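Local coordinates for putative leucoanthocyanidin reductase 1 (Vitis vinifera, PDB 3I6I), which reduces leucoanthocyanidins to flavan-3-ols such as catechin with NADPH, as an NADP-dependent enzyme of the short-chain dehydrogenase/reductase type built on a Rossmann fold, at residues S89-G93 against E94-D98; V212-N216 against K217-F221; E291-V295 against T296-P300. All blocks are in the same frame, centred on the assembly; numbering follows the deposited sequence.

Contact 1 (S89-G93 against E94-D98). With NDP (NADPH dihydro-nicotinamide-adenine-dinucleotide phosphate), chain B.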
ATOM      1  N   SER A  89      -1.024   9.543  -3.930  1.00  4.88           N
ATOM      2  CA  SER A  89      -2.387   9.089  -3.797  1.00  6.17           C
ATOM      3  C   SER A  89      -2.426   7.761  -3.072  1.00  6.78           C
ATOM      4  O   SER A  89      -1.784   6.793  -3.494  1.00  4.71           O
ATOM      5  CB  SER A  89      -3.034   8.929  -5.157  1.00  6.18           C
ATOM      6  OG  SER A  89      -4.306   8.330  -5.057  1.00  8.55           O
ATOM      7  N   THR A  90      -3.190   7.731  -1.980  1.00  7.53           N
ATOM      8  CA  THR A  90      -3.417   6.492  -1.188  1.00  5.28           C
ATOM      9  C   THR A  90      -4.917   6.204  -1.110  1.00  6.90           C
ATOM     10  O   THR A  90      -5.428   5.637  -0.126  1.00  7.05           O
ATOM     11  CB  THR A  90      -2.800   6.624   0.237  1.00  7.72           C
ATOM     12  OG1 THR A  90      -3.417   7.700   0.948  1.00 11.11           O
ATOM     13  CG2 THR A  90      -1.245   6.871   0.193  1.00  7.85           C
ATOM     14  N   VAL A  91      -5.639   6.529  -2.168  1.00  4.77           N
ATOM     15  CA  VAL A  91      -7.092   6.295  -2.169  1.00  3.06           C
ATOM     16  C   VAL A  91      -7.421   4.811  -2.196  1.00  6.15           C
ATOM     17  O   VAL A  91      -6.621   3.979  -2.675  1.00  7.24           O
ATOM     18  CB  VAL A  91      -7.838   7.058  -3.348  1.00  4.72           C
ATOM     19  CG1 VAL A  91      -7.531   8.552  -3.297  1.00  3.93           C
ATOM     20  CG2 VAL A  91      -7.521   6.475  -4.737  1.00  7.04           C
ATOM     21  N   GLY A  92      -8.608   4.472  -1.717  1.00  8.35           N
ATOM     22  CA  GLY A  92      -8.988   3.079  -1.583  1.00  9.18           C
ATOM     23  C   GLY A  92      -9.313   2.380  -2.893  1.00  6.84           C
ATOM     24  O   GLY A  92      -9.544   3.014  -3.932  1.00  6.94           O
ATOM     25  N   GLY A  93      -9.442   1.065  -2.810  1.00 11.68           N
ATOM     26  CA  GLY A  93      -9.754   0.232  -3.965  1.00 13.78           C
ATOM     27  C   GLY A  93     -10.990   0.595  -4.753  1.00 16.54           C
ATOM     28  O   GLY A  93     -11.006   0.461  -5.976  1.00 21.59           O
ATOM     29  N   GLU A  94     -12.022   1.058  -4.061  1.00 12.24           N
ATOM     30  CA  GLU A  94     -13.244   1.540  -4.685  1.00 14.19           C
ATOM     31  C   GLU A  94     -13.058   2.840  -5.486  1.00 10.52           C
ATOM     32  O   GLU A  94     -13.887   3.153  -6.322  1.00 13.44           O
ATOM     33  CB  GLU A  94     -14.376   1.708  -3.630  1.00 15.93           C
ATOM     34  CG  GLU A  94     -14.302   2.963  -2.702  1.00 23.52           C
ATOM     35  CD  GLU A  94     -13.031   3.042  -1.824  1.00 29.68           C
ATOM     36  OE1 GLU A  94     -12.651   2.026  -1.179  1.00 20.64           O
ATOM     37  OE2 GLU A  94     -12.396   4.128  -1.786  1.00 34.28           O
ATOM     38  N   SER A  95     -11.974   3.581  -5.242  1.00  4.66           N
ATOM     39  CA  SER A  95     -11.770   4.908  -5.835  1.00  6.03           C
ATOM     40  C   SER A  95     -10.605   5.002  -6.805  1.00  6.88           C
ATOM     41  O   SER A  95     -10.158   6.103  -7.126  1.00  6.48           O
ATOM     42  CB  SER A  95     -11.558   5.944  -4.706  1.00  8.58           C
ATOM     43  OG  SER A  95     -12.601   5.877  -3.751  1.00 10.65           O
ATOM     44  N   ILE A  96     -10.096   3.871  -7.295  1.00  4.02           N
ATOM     45  CA  ILE A  96      -8.906   3.917  -8.154  1.00  2.46           C
ATOM     46  C   ILE A  96      -9.126   4.816  -9.419  1.00  2.00           C
ATOM     47  O   ILE A  96      -8.260   5.621  -9.769  1.00  3.83           O
ATOM     48  CB  ILE A  96      -8.461   2.495  -8.569  1.00  4.58           C
ATOM     49  CG1 ILE A  96      -8.045   1.693  -7.334  1.00  7.32           C
ATOM     50  CG2 ILE A  96      -7.312   2.579  -9.590  1.00  2.00           C
ATOM     51  CD1 ILE A  96      -7.009   2.397  -6.447  1.00  8.90           C
ATOM     52  N   LEU A  97     -10.247   4.689 -10.095  1.00  3.99           N
ATOM     53  CA  LEU A  97     -10.474   5.513 -11.326  1.00  4.65           C
ATOM     54  C   LEU A  97     -10.784   7.011 -11.038  1.00  6.07           C
ATOM     55  O   LEU A  97     -10.728   7.852 -11.944  1.00  6.63           O
ATOM     56  CB  LEU A  97     -11.521   4.886 -12.192  1.00  4.71           C
ATOM     57  CG  LEU A  97     -11.242   3.518 -12.756  1.00  2.40           C
ATOM     58  CD1 LEU A  97     -12.411   3.079 -13.613  1.00  5.03           C
ATOM     59  CD2 LEU A  97      -9.934   3.492 -13.492  1.00 12.48           C
ATOM     60  N   ASP A  98     -11.015   7.361  -9.771  1.00  6.62           N
ATOM     61  CA  ASP A  98     -11.086   8.774  -9.358  1.00  8.67           C
ATOM     62  C   ASP A  98      -9.750   9.462  -9.625  1.00  7.55           C
ATOM     63  O   ASP A  98      -9.650  10.695  -9.671  1.00  6.00           O
ATOM     64  CB  ASP A  98     -11.414   8.922  -7.857  1.00 10.84           C
ATOM     65  CG  ASP A  98     -12.863   8.537  -7.492  1.00 14.11           C
ATOM     66  OD1 ASP A  98     -13.718   8.393  -8.390  1.00 15.43           O
ATOM     67  OD2 ASP A  98     -13.132   8.413  -6.265  1.00 17.11           O
TER
HETATM   68  PA  NDP B 350      -8.786   3.634   2.650  0.70 17.77           P
HETATM   69  O1A NDP B 350     -10.201   3.329   2.222  0.70 18.61           O
HETATM   70  O2A NDP B 350      -8.336   3.207   4.170  0.70 18.06           O
HETATM   71  O5B NDP B 350      -8.364   5.182   2.524  0.70 21.52           O
HETATM   72  C5B NDP B 350      -8.665   5.890   1.362  0.70 16.01           C
HETATM   73  C4B NDP B 350      -8.402   7.337   1.528  0.70 19.65           C
HETATM   74  O4B NDP B 350      -8.733   7.872   0.188  0.70 22.25           O
HETATM   75  C3B NDP B 350      -9.380   8.009   2.526  0.70 18.24           C
HETATM   76  O3B NDP B 350      -8.748   9.106   3.238  0.70 19.64           O
HETATM   77  C2B NDP B 350     -10.484   8.546   1.618  0.70 20.83           C
HETATM   78  O2B NDP B 350     -11.102   9.682   2.224  0.70 22.58           O
HETATM   79  C1B NDP B 350      -9.643   9.011   0.433  0.70 17.39           C
HETATM   80  N9A NDP B 350     -10.364   9.247  -0.818  0.70 16.47           N
HETATM   81  C8A NDP B 350     -11.067   8.336  -1.490  0.70 16.15           C
HETATM   82  N7A NDP B 350     -11.556   8.898  -2.599  0.70 14.54           N
HETATM   83  C5A NDP B 350     -11.146  10.170  -2.640  0.70 16.37           C
HETATM   84  C6A NDP B 350     -11.345  11.218  -3.541  0.70 21.88           C
HETATM   85  N6A NDP B 350     -12.068  11.035  -4.648  0.70 22.81           N
HETATM   86  N1A NDP B 350     -10.788  12.416  -3.277  0.70 17.31           N
HETATM   87  C2A NDP B 350     -10.044  12.591  -2.186  0.70 21.11           C
HETATM   88  N3A NDP B 350      -9.817  11.608  -1.306  0.70 20.11           N
HETATM   89  C4A NDP B 350     -10.375  10.393  -1.514  0.70 15.60           C
HETATM   90  O3  NDP B 350      -7.802   2.873   1.643  0.70 18.09           O
HETATM   91  PN  NDP B 350      -6.573   1.838   1.950  0.70 19.12           P
HETATM   92  O1N NDP B 350      -5.479   2.299   2.836  0.70 20.60           O
HETATM   93  O2N NDP B 350      -7.308   0.492   2.302  0.70 23.46           O
HETATM   94  O5D NDP B 350      -6.084   1.610   0.396  0.70 14.85           O
HETATM   95  C5D NDP B 350      -5.118   2.496  -0.189  0.70 13.76           C
HETATM   96  C4D NDP B 350      -4.347   1.749  -1.241  0.70 13.87           C
HETATM   97  O4D NDP B 350      -3.548   0.804  -0.477  0.70 18.18           O
HETATM   98  C3D NDP B 350      -5.177   0.947  -2.212  0.70 15.12           C
HETATM   99  O3D NDP B 350      -4.520   0.949  -3.476  0.70 13.70           O
HETATM  100  C2D NDP B 350      -5.103  -0.452  -1.630  0.70 19.88           C
HETATM  101  O2D NDP B 350      -5.161  -1.369  -2.704  0.70 20.25           O
HETATM  102  C1D NDP B 350      -3.702  -0.499  -1.024  0.70 16.61           C
HETATM  103  N1N NDP B 350      -3.554  -1.340   0.218  0.70 17.02           N
HETATM  104  C2N NDP B 350      -2.441  -2.195   0.405  0.70 19.59           C
HETATM  105  C3N NDP B 350      -2.495  -3.179   1.300  0.70 21.35           C
HETATM  106  C7N NDP B 350      -1.266  -4.083   1.516  0.70 25.66           C
HETATM  107  O7N NDP B 350      -0.214  -3.879   0.900  0.70 25.29           O
HETATM  108  N7N NDP B 350      -1.381  -5.018   2.443  0.70 17.03           N
HETATM  109  C4N NDP B 350      -3.781  -3.390   2.115  0.70 19.95           C
HETATM  110  C5N NDP B 350      -4.590  -2.102   2.208  0.70 22.29           C
HETATM  111  C6N NDP B 350      -4.411  -1.124   1.330  0.70 22.28           C
HETATM  112  P2B NDP B 350     -12.702   9.550   2.714  0.70 25.19           P
HETATM  113  O1X NDP B 350     -12.794   8.611   3.862  0.70 29.55           O
HETATM  114  O2X NDP B 350     -13.120  11.060   2.988  0.70 26.92           O
HETATM  115  O3X NDP B 350     -13.507   9.035   1.452  0.70 26.27           O
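Gly92 and Ser95 are joined by one backbone bond, Ser95 N to Gly92 O at 2.8 Å, which closes the turn. A second polar link runs beside it: Ser95 OG gives its proton to Glu94 OE2 (2.6 Å) on the anti side of the carboxylate. With CG between its backbone N and carbonyl carbon (chi1 77°) and a bend at chi2, Glu94 folds back until OE2 lies 3.6 Å from Gly92 CA.

Alkyl groups make van der Waals contacts with backbone carbonyls. Val91 CG2 rests on Ser95 O at 3.6 Å, while Ile96 lays CG1 against Gly93 O (3.5 Å) and CD1 against Gly92 O. The apolar pair is loose, Val91 CG2 to Ile96 CD1 at 4.5 Å.

NADPH lies against the loop. Val91 CG1 touches the adenosine part at ribose O4B, 3.7 Å away, and Asp98 OD2 accepts from adenine N6A at 3.3 Å. Gly92 N lies close to C5B, next to the diphosphate.

This is the loop that follows strand 86-89 of the parallel Rossmann sheet and leads into helix 99-109; Ile96 packs on helix 133-149, against Lys140 and Val143.

Contact 2 (V212-N216 against K217-F221)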
ATOM      1  N   VAL A 212      16.750  10.084  -7.160  1.00  2.20           N
ATOM      2  CA  VAL A 212      16.992   9.904  -8.607  1.00  3.77           C
ATOM      3  C   VAL A 212      16.821   8.445  -9.062  1.00  3.60           C
ATOM      4  O   VAL A 212      16.487   8.151 -10.214  1.00  2.62           O
ATOM      5  CB  VAL A 212      18.376  10.422  -9.018  1.00  3.24           C
ATOM      6  CG1 VAL A 212      19.512   9.425  -8.506  1.00  2.25           C
ATOM      7  CG2 VAL A 212      18.423  10.598 -10.536  1.00  5.44           C
ATOM      8  N   ARG A 213      17.044   7.499  -8.149  1.00  2.00           N
ATOM      9  CA  ARG A 213      17.085   6.122  -8.495  1.00  2.00           C
ATOM     10  C   ARG A 213      15.694   5.471  -8.592  1.00  2.23           C
ATOM     11  O   ARG A 213      15.580   4.333  -9.044  1.00  2.40           O
ATOM     12  CB  ARG A 213      17.882   5.334  -7.434  1.00  4.92           C
ATOM     13  CG  ARG A 213      19.334   5.839  -7.306  1.00  2.32           C
ATOM     14  CD  ARG A 213      20.039   5.146  -6.139  1.00  3.04           C
ATOM     15  NE  ARG A 213      19.443   5.610  -4.888  1.00  2.34           N
ATOM     16  CZ  ARG A 213      19.562   5.004  -3.714  1.00  3.90           C
ATOM     17  NH1 ARG A 213      20.333   3.920  -3.579  1.00  2.00           N
ATOM     18  NH2 ARG A 213      18.929   5.517  -2.675  1.00  4.31           N
ATOM     19  N   THR A 214      14.680   6.190  -8.151  1.00  2.00           N
ATOM     20  CA  THR A 214      13.291   5.665  -8.195  1.00  3.83           C
ATOM     21  C   THR A 214      12.430   6.351  -9.249  1.00  5.79           C
ATOM     22  O   THR A 214      11.242   6.064  -9.407  1.00  2.00           O
ATOM     23  CB  THR A 214      12.640   5.838  -6.863  1.00  3.93           C
ATOM     24  OG1 THR A 214      12.576   7.230  -6.522  1.00  2.00           O
ATOM     25  CG2 THR A 214      13.402   4.996  -5.822  1.00  3.48           C
ATOM     26  N   LEU A 215      13.049   7.231 -10.014  1.00  2.00           N
ATOM     27  CA  LEU A 215      12.331   7.939 -11.060  1.00  2.00           C
ATOM     28  C   LEU A 215      11.868   7.023 -12.183  1.00  2.00           C
ATOM     29  O   LEU A 215      12.666   6.360 -12.853  1.00  2.00           O
ATOM     30  CB  LEU A 215      13.226   9.038 -11.618  1.00  2.00           C
ATOM     31  CG  LEU A 215      12.711   9.806 -12.819  1.00  2.00           C
ATOM     32  CD1 LEU A 215      11.409  10.540 -12.460  1.00  5.81           C
ATOM     33  CD2 LEU A 215      13.827  10.780 -13.309  1.00  4.25           C
ATOM     34  N   ASN A 216      10.555   7.019 -12.442  1.00  2.00           N
ATOM     35  CA  ASN A 216       9.980   6.186 -13.465  1.00  2.00           C
ATOM     36  C   ASN A 216      10.264   4.681 -13.252  1.00  2.00           C
ATOM     37  O   ASN A 216      10.392   3.891 -14.207  1.00  3.09           O
ATOM     38  CB  ASN A 216      10.400   6.686 -14.837  1.00  4.26           C
ATOM     39  CG  ASN A 216      10.006   8.121 -15.074  1.00  5.55           C
ATOM     40  OD1 ASN A 216       9.057   8.633 -14.485  1.00  2.38           O
ATOM     41  ND2 ASN A 216      10.713   8.780 -15.973  1.00  2.00           N
ATOM     42  N   LYS A 217      10.247   4.303 -11.979  1.00  2.54           N
ATOM     43  CA  LYS A 217      10.523   2.933 -11.541  1.00  2.08           C
ATOM     44  C   LYS A 217       9.443   2.343 -10.694  1.00  2.66           C
ATOM     45  O   LYS A 217       8.714   3.054 -10.013  1.00  3.52           O
ATOM     46  CB  LYS A 217      11.777   2.814 -10.685  1.00  4.12           C
ATOM     47  CG  LYS A 217      13.029   3.395 -11.239  1.00  7.61           C
ATOM     48  CD  LYS A 217      13.487   2.671 -12.443  1.00  8.09           C
ATOM     49  CE  LYS A 217      14.917   3.119 -12.848  1.00 12.11           C
ATOM     50  NZ  LYS A 217      14.840   4.088 -13.962  1.00 18.11           N
ATOM     51  N   SER A 218       9.418   1.023 -10.705  1.00  3.80           N
ATOM     52  CA  SER A 218       8.679   0.230  -9.692  1.00  3.14           C
ATOM     53  C   SER A 218       9.614  -0.055  -8.524  1.00  5.08           C
ATOM     54  O   SER A 218      10.744  -0.582  -8.748  1.00  6.62           O
ATOM     55  CB  SER A 218       8.170  -1.060 -10.303  1.00  7.60           C
ATOM     56  OG  SER A 218       7.195  -0.796 -11.297  1.00  4.86           O
ATOM     57  N   VAL A 219       9.173   0.296  -7.306  1.00  5.04           N
ATOM     58  CA  VAL A 219       9.948   0.084  -6.088  1.00  2.00           C
ATOM     59  C   VAL A 219       9.356  -1.103  -5.315  1.00  5.02           C
ATOM     60  O   VAL A 219       8.198  -1.055  -4.812  1.00  4.70           O
ATOM     61  CB  VAL A 219       9.967   1.311  -5.194  1.00  4.41           C
ATOM     62  CG1 VAL A 219      10.805   1.026  -3.966  1.00  3.87           C
ATOM     63  CG2 VAL A 219      10.515   2.533  -5.975  1.00  3.51           C
ATOM     64  N   HIS A 220      10.144  -2.156  -5.196  1.00  2.59           N
ATOM     65  CA  HIS A 220       9.693  -3.426  -4.595  1.00  3.14           C
ATOM     66  C   HIS A 220      10.222  -3.517  -3.173  1.00  7.69           C
ATOM     67  O   HIS A 220      11.395  -3.228  -2.922  1.00  8.53           O
ATOM     68  CB  HIS A 220      10.137  -4.615  -5.432  1.00  4.12           C
ATOM     69  CG  HIS A 220       9.695  -4.524  -6.869  1.00  3.45           C
ATOM     70  ND1 HIS A 220       8.431  -4.916  -7.273  1.00  6.31           N
ATOM     71  CD2 HIS A 220      10.309  -4.017  -7.962  1.00  3.43           C
ATOM     72  CE1 HIS A 220       8.306  -4.682  -8.574  1.00  5.34           C
ATOM     73  NE2 HIS A 220       9.439  -4.167  -9.027  1.00  3.61           N
ATOM     74  N   PHE A 221       9.361  -3.914  -2.223  1.00  3.86           N
ATOM     75  CA  PHE A 221       9.800  -4.059  -0.853  1.00  4.25           C
ATOM     76  C   PHE A 221      10.079  -5.531  -0.563  1.00  9.64           C
ATOM     77  O   PHE A 221       9.142  -6.300  -0.332  1.00  5.26           O
ATOM     78  CB  PHE A 221       8.785  -3.525   0.166  1.00  5.07           C
ATOM     79  CG  PHE A 221       8.660  -2.012   0.240  1.00  3.69           C
ATOM     80  CD1 PHE A 221       8.497  -1.235  -0.903  1.00  8.34           C
ATOM     81  CD2 PHE A 221       8.574  -1.387   1.490  1.00  5.82           C
ATOM     82  CE1 PHE A 221       8.372   0.148  -0.800  1.00  5.47           C
ATOM     83  CE2 PHE A 221       8.396   0.017   1.603  1.00  6.30           C
ATOM     84  CZ  PHE A 221       8.298   0.769   0.434  1.00  4.63           C
TER
HETATM   85  O   HOH W   1      16.058   6.335 -12.336  1.00 20.62           O
HETATM   86  O   HOH W   2      12.688   3.757 -15.860  1.00 22.78           O
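Lys217 curls back over the turn that precedes it, its aliphatic chain lying across the carbonyls of Arg213 and Leu215. Lys217 CG stands 3.5 Å from Arg213 O and about as far from Leu215 O. Two bends shape the chain: chi2 at -66° folds it over the turn, and chi4 at -100° swings the ammonium toward the carbonyl oxygens. There NZ makes a weak bond to Leu215 O and donates to two waters. The first water accepts from Lys217 NZ at 3.0 Å and donates a hydrogen bond to Val212 O; the second accepts from Lys217 NZ at 2.9 Å and donates to Asn216 O. One ammonium thus ties three backbone carbonyls of the loop, one directly and two through water.

Thr214 to Lys217 form a type II beta turn, which carries the chain from the loop after helix 198-208 into strand 217-220, the middle strand of a three-stranded parallel sheet. The turn is closed by Lys217 N to Thr214 O at 3.3 Å, a bent bond (136° at the hydrogen). Thr214 O also accepts from Thr155 OG1 on neighbouring strand 155-158.

On the buried side, Thr214 and Val219 cross obliquely, methyl to methyl, with CG2 of Thr214 3.8 Å from CG2 of Val219. The threonine's OG1 points to other partners, among them Thr208 O and Arg114 NH1. Its CG2, anti to its own carbonyl carbon, is the branch that comes nearest the valine. Val219 also touches Val293, while Asn216 OD1 turns to Phe154 N.

Contact 3 (E291-V295 against T296-P300)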
ATOM      1  N   GLU A 291      13.997  -1.266 -14.891  1.00  4.66           N
ATOM      2  CA  GLU A 291      12.864  -0.480 -14.436  1.00  4.80           C
ATOM      3  C   GLU A 291      12.396  -0.833 -13.031  1.00  5.63           C
ATOM      4  O   GLU A 291      11.398  -0.308 -12.564  1.00  5.00           O
ATOM      5  CB  GLU A 291      11.713  -0.630 -15.464  1.00  7.72           C
ATOM      6  CG  GLU A 291      12.102  -0.172 -16.876  1.00 13.59           C
ATOM      7  CD  GLU A 291      10.896   0.112 -17.765  1.00 34.45           C
ATOM      8  OE1 GLU A 291      10.081   0.993 -17.415  1.00 42.00           O
ATOM      9  OE2 GLU A 291      10.762  -0.538 -18.823  1.00 42.02           O
ATOM     10  N   ASP A 292      13.095  -1.767 -12.366  1.00  4.49           N
ATOM     11  CA  ASP A 292      12.704  -2.259 -11.030  1.00  2.22           C
ATOM     12  C   ASP A 292      13.838  -1.960 -10.047  1.00  6.09           C
ATOM     13  O   ASP A 292      15.000  -2.158 -10.393  1.00  5.84           O
ATOM     14  CB  ASP A 292      12.447  -3.762 -11.059  1.00  5.76           C
ATOM     15  CG  ASP A 292      11.361  -4.139 -12.014  1.00  7.10           C
ATOM     16  OD1 ASP A 292      10.214  -3.749 -11.748  1.00  8.02           O
ATOM     17  OD2 ASP A 292      11.670  -4.843 -13.003  1.00  6.96           O
ATOM     18  N   VAL A 293      13.515  -1.446  -8.865  1.00  3.93           N
ATOM     19  CA  VAL A 293      14.509  -1.283  -7.801  1.00  4.04           C
ATOM     20  C   VAL A 293      13.951  -1.915  -6.527  1.00  6.91           C
ATOM     21  O   VAL A 293      12.725  -2.116  -6.408  1.00  3.97           O
ATOM     22  CB  VAL A 293      14.953   0.193  -7.561  1.00  2.95           C
ATOM     23  CG1 VAL A 293      15.830   0.719  -8.741  1.00  5.52           C
ATOM     24  CG2 VAL A 293      13.763   1.151  -7.354  1.00  2.00           C
ATOM     25  N   GLU A 294      14.841  -2.209  -5.576  1.00  5.53           N
ATOM     26  CA  GLU A 294      14.386  -2.849  -4.314  1.00  5.66           C
ATOM     27  C   GLU A 294      14.794  -2.000  -3.109  1.00  3.36           C
ATOM     28  O   GLU A 294      15.930  -1.540  -3.011  1.00  3.43           O
ATOM     29  CB  GLU A 294      14.943  -4.254  -4.253  1.00  4.18           C
ATOM     30  CG  GLU A 294      14.269  -5.152  -3.230  1.00  8.52           C
ATOM     31  CD  GLU A 294      14.791  -4.937  -1.806  1.00  9.71           C
ATOM     32  OE1 GLU A 294      16.032  -4.933  -1.593  1.00  5.64           O
ATOM     33  OE2 GLU A 294      13.959  -4.724  -0.907  1.00  5.50           O
ATOM     34  N   VAL A 295      13.854  -1.794  -2.203  0.50  5.80           N
ATOM     35  CA  VAL A 295      14.036  -0.902  -1.067  0.50  6.37           C
ATOM     36  C   VAL A 295      15.269  -1.126  -0.211  0.50  5.91           C
ATOM     37  O   VAL A 295      15.964  -0.168   0.132  0.50  5.86           O
ATOM     38  CB  VAL A 295      12.790  -0.923  -0.145  0.50  5.90           C
ATOM     39  CG1 VAL A 295      12.961   0.110   1.005  0.50  4.55           C
ATOM     40  CG2 VAL A 295      11.618  -0.644  -0.929  0.50 11.13           C
ATOM     41  N   THR A 296      15.544  -2.378   0.163  1.00  5.17           N
ATOM     42  CA  THR A 296      16.661  -2.669   1.023  1.00  3.11           C
ATOM     43  C   THR A 296      18.029  -2.428   0.368  1.00  6.73           C
ATOM     44  O   THR A 296      18.984  -2.163   1.055  1.00  8.60           O
ATOM     45  CB  THR A 296      16.639  -4.071   1.671  1.00  5.90           C
ATOM     46  OG1 THR A 296      16.989  -5.062   0.721  1.00  7.75           O
ATOM     47  CG2 THR A 296      15.304  -4.365   2.241  1.00  7.11           C
ATOM     48  N   THR A 297      18.110  -2.493  -0.955  1.00  6.95           N
ATOM     49  CA  THR A 297      19.372  -2.156  -1.641  1.00  4.68           C
ATOM     50  C   THR A 297      19.473  -0.654  -1.943  1.00  3.29           C
ATOM     51  O   THR A 297      20.585  -0.112  -2.004  1.00  3.96           O
ATOM     52  CB  THR A 297      19.584  -3.058  -2.871  1.00 11.65           C
ATOM     53  OG1 THR A 297      18.601  -2.807  -3.851  1.00 21.93           O
ATOM     54  CG2 THR A 297      19.491  -4.529  -2.480  1.00 19.88           C
ATOM     55  N   LEU A 298      18.340   0.030  -2.076  1.00  3.45           N
ATOM     56  CA  LEU A 298      18.323   1.496  -2.162  1.00  4.28           C
ATOM     57  C   LEU A 298      18.835   2.138  -0.889  1.00  6.22           C
ATOM     58  O   LEU A 298      19.516   3.155  -0.955  1.00  3.38           O
ATOM     59  CB  LEU A 298      16.911   2.033  -2.417  1.00  2.60           C
ATOM     60  CG  LEU A 298      16.339   1.771  -3.813  1.00  2.90           C
ATOM     61  CD1 LEU A 298      14.817   2.094  -3.834  1.00  5.82           C
ATOM     62  CD2 LEU A 298      17.116   2.600  -4.902  1.00  6.92           C
ATOM     63  N   TYR A 299      18.451   1.574   0.269  1.00  4.19           N
ATOM     64  CA  TYR A 299      18.658   2.238   1.559  1.00  2.05           C
ATOM     65  C   TYR A 299      19.368   1.262   2.488  1.00  6.96           C
ATOM     66  O   TYR A 299      18.784   0.690   3.394  1.00  5.16           O
ATOM     67  CB  TYR A 299      17.310   2.718   2.111  1.00  2.00           C
ATOM     68  CG  TYR A 299      16.599   3.607   1.107  1.00  2.90           C
ATOM     69  CD1 TYR A 299      17.180   4.824   0.693  1.00  5.75           C
ATOM     70  CD2 TYR A 299      15.387   3.254   0.579  1.00  3.45           C
ATOM     71  CE1 TYR A 299      16.557   5.623  -0.231  1.00  5.74           C
ATOM     72  CE2 TYR A 299      14.758   4.032  -0.349  1.00  2.00           C
ATOM     73  CZ  TYR A 299      15.343   5.216  -0.758  1.00  4.48           C
ATOM     74  OH  TYR A 299      14.697   5.956  -1.691  1.00  8.27           O
ATOM     75  N   PRO A 300      20.639   0.989   2.192  1.00  7.31           N
ATOM     76  CA  PRO A 300      21.365  -0.013   2.985  1.00  9.20           C
ATOM     77  C   PRO A 300      21.599   0.425   4.431  1.00  5.48           C
ATOM     78  O   PRO A 300      21.661   1.621   4.733  1.00  4.81           O
ATOM     79  CB  PRO A 300      22.725  -0.131   2.264  1.00  9.94           C
ATOM     80  CG  PRO A 300      22.847   1.172   1.443  1.00  6.34           C
ATOM     81  CD  PRO A 300      21.427   1.500   1.060  1.00  4.17           C
TER
HETATM   82  O   HOH W   3      17.621  -1.872  -6.102  1.00 14.55           O
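The extended backbone of strand 292-294 turns directly into the short helix 295-298, where Leu298 N bonds to Glu294 O (3.0 Å) and Tyr299 N to Val295 O. Glu294 is the N-cap, and its own carboxylate supplies the capping bonds. A chi1 of -164° carries the Glu294 chain away from its own N, and the bend at chi2 (-81°) brings the carboxylate back over the helix start. Glu294 OE2 then takes the N-H of Thr296 at 3.0 Å in an almost straight bond (174°), met from above the carboxylate plane. Glu294 OE1 accepts the hydroxyl proton of Thr296 OG1 on its syn lone pair, only 2.5 Å away, and receives a weak bond from Thr297 N. Thr296 is therefore gripped at both its backbone and its side chain, and the amino end of the helix would be expected to favour the negative charge. Arg222 N gives OE2 a further bond.

On another side of the helix the contacts are apolar. Val293 and Leu298 cross at about a right angle, CG2 of the valine 3.8 Å from CD1 of the leucine. Leu298 CB lies over one face of the Tyr299 ring, 3.5 Å above its plane and offset toward the rim. The tyrosine reaches on to Asp211 through its hydroxyl and packs on Phe204, Lys207 and Thr208, which sets the end of the short helix against helix 198-208. At the strand end, one water bridges the segments, accepting from Glu294 N at 2.8 Å and lying 2.6 Å from Thr297 OG1.

In the fold
Contacts 2 and 3 adjoin each other, their centres about 8 Å apart, since strands 217-220 and 292-294 are neighbours in the three-stranded sheet: His220 N lies 2.9 Å from Val293 O, a probable hydrogen bond. The turn and the short helix are joined as well, by a probable bond of 2.9 Å from Arg213 NH1 to Leu298 O; the guanidinium also forms a salt bridge to Asp211 through NH2. Contact 1 stands apart, its centre about 21 Å from that of contact 2 and 26 Å from that of contact 3, and touches neither. It alone meets NADPH directly; the Val219 and Val295 side chains are about 13 and 12 Å from the cofactor.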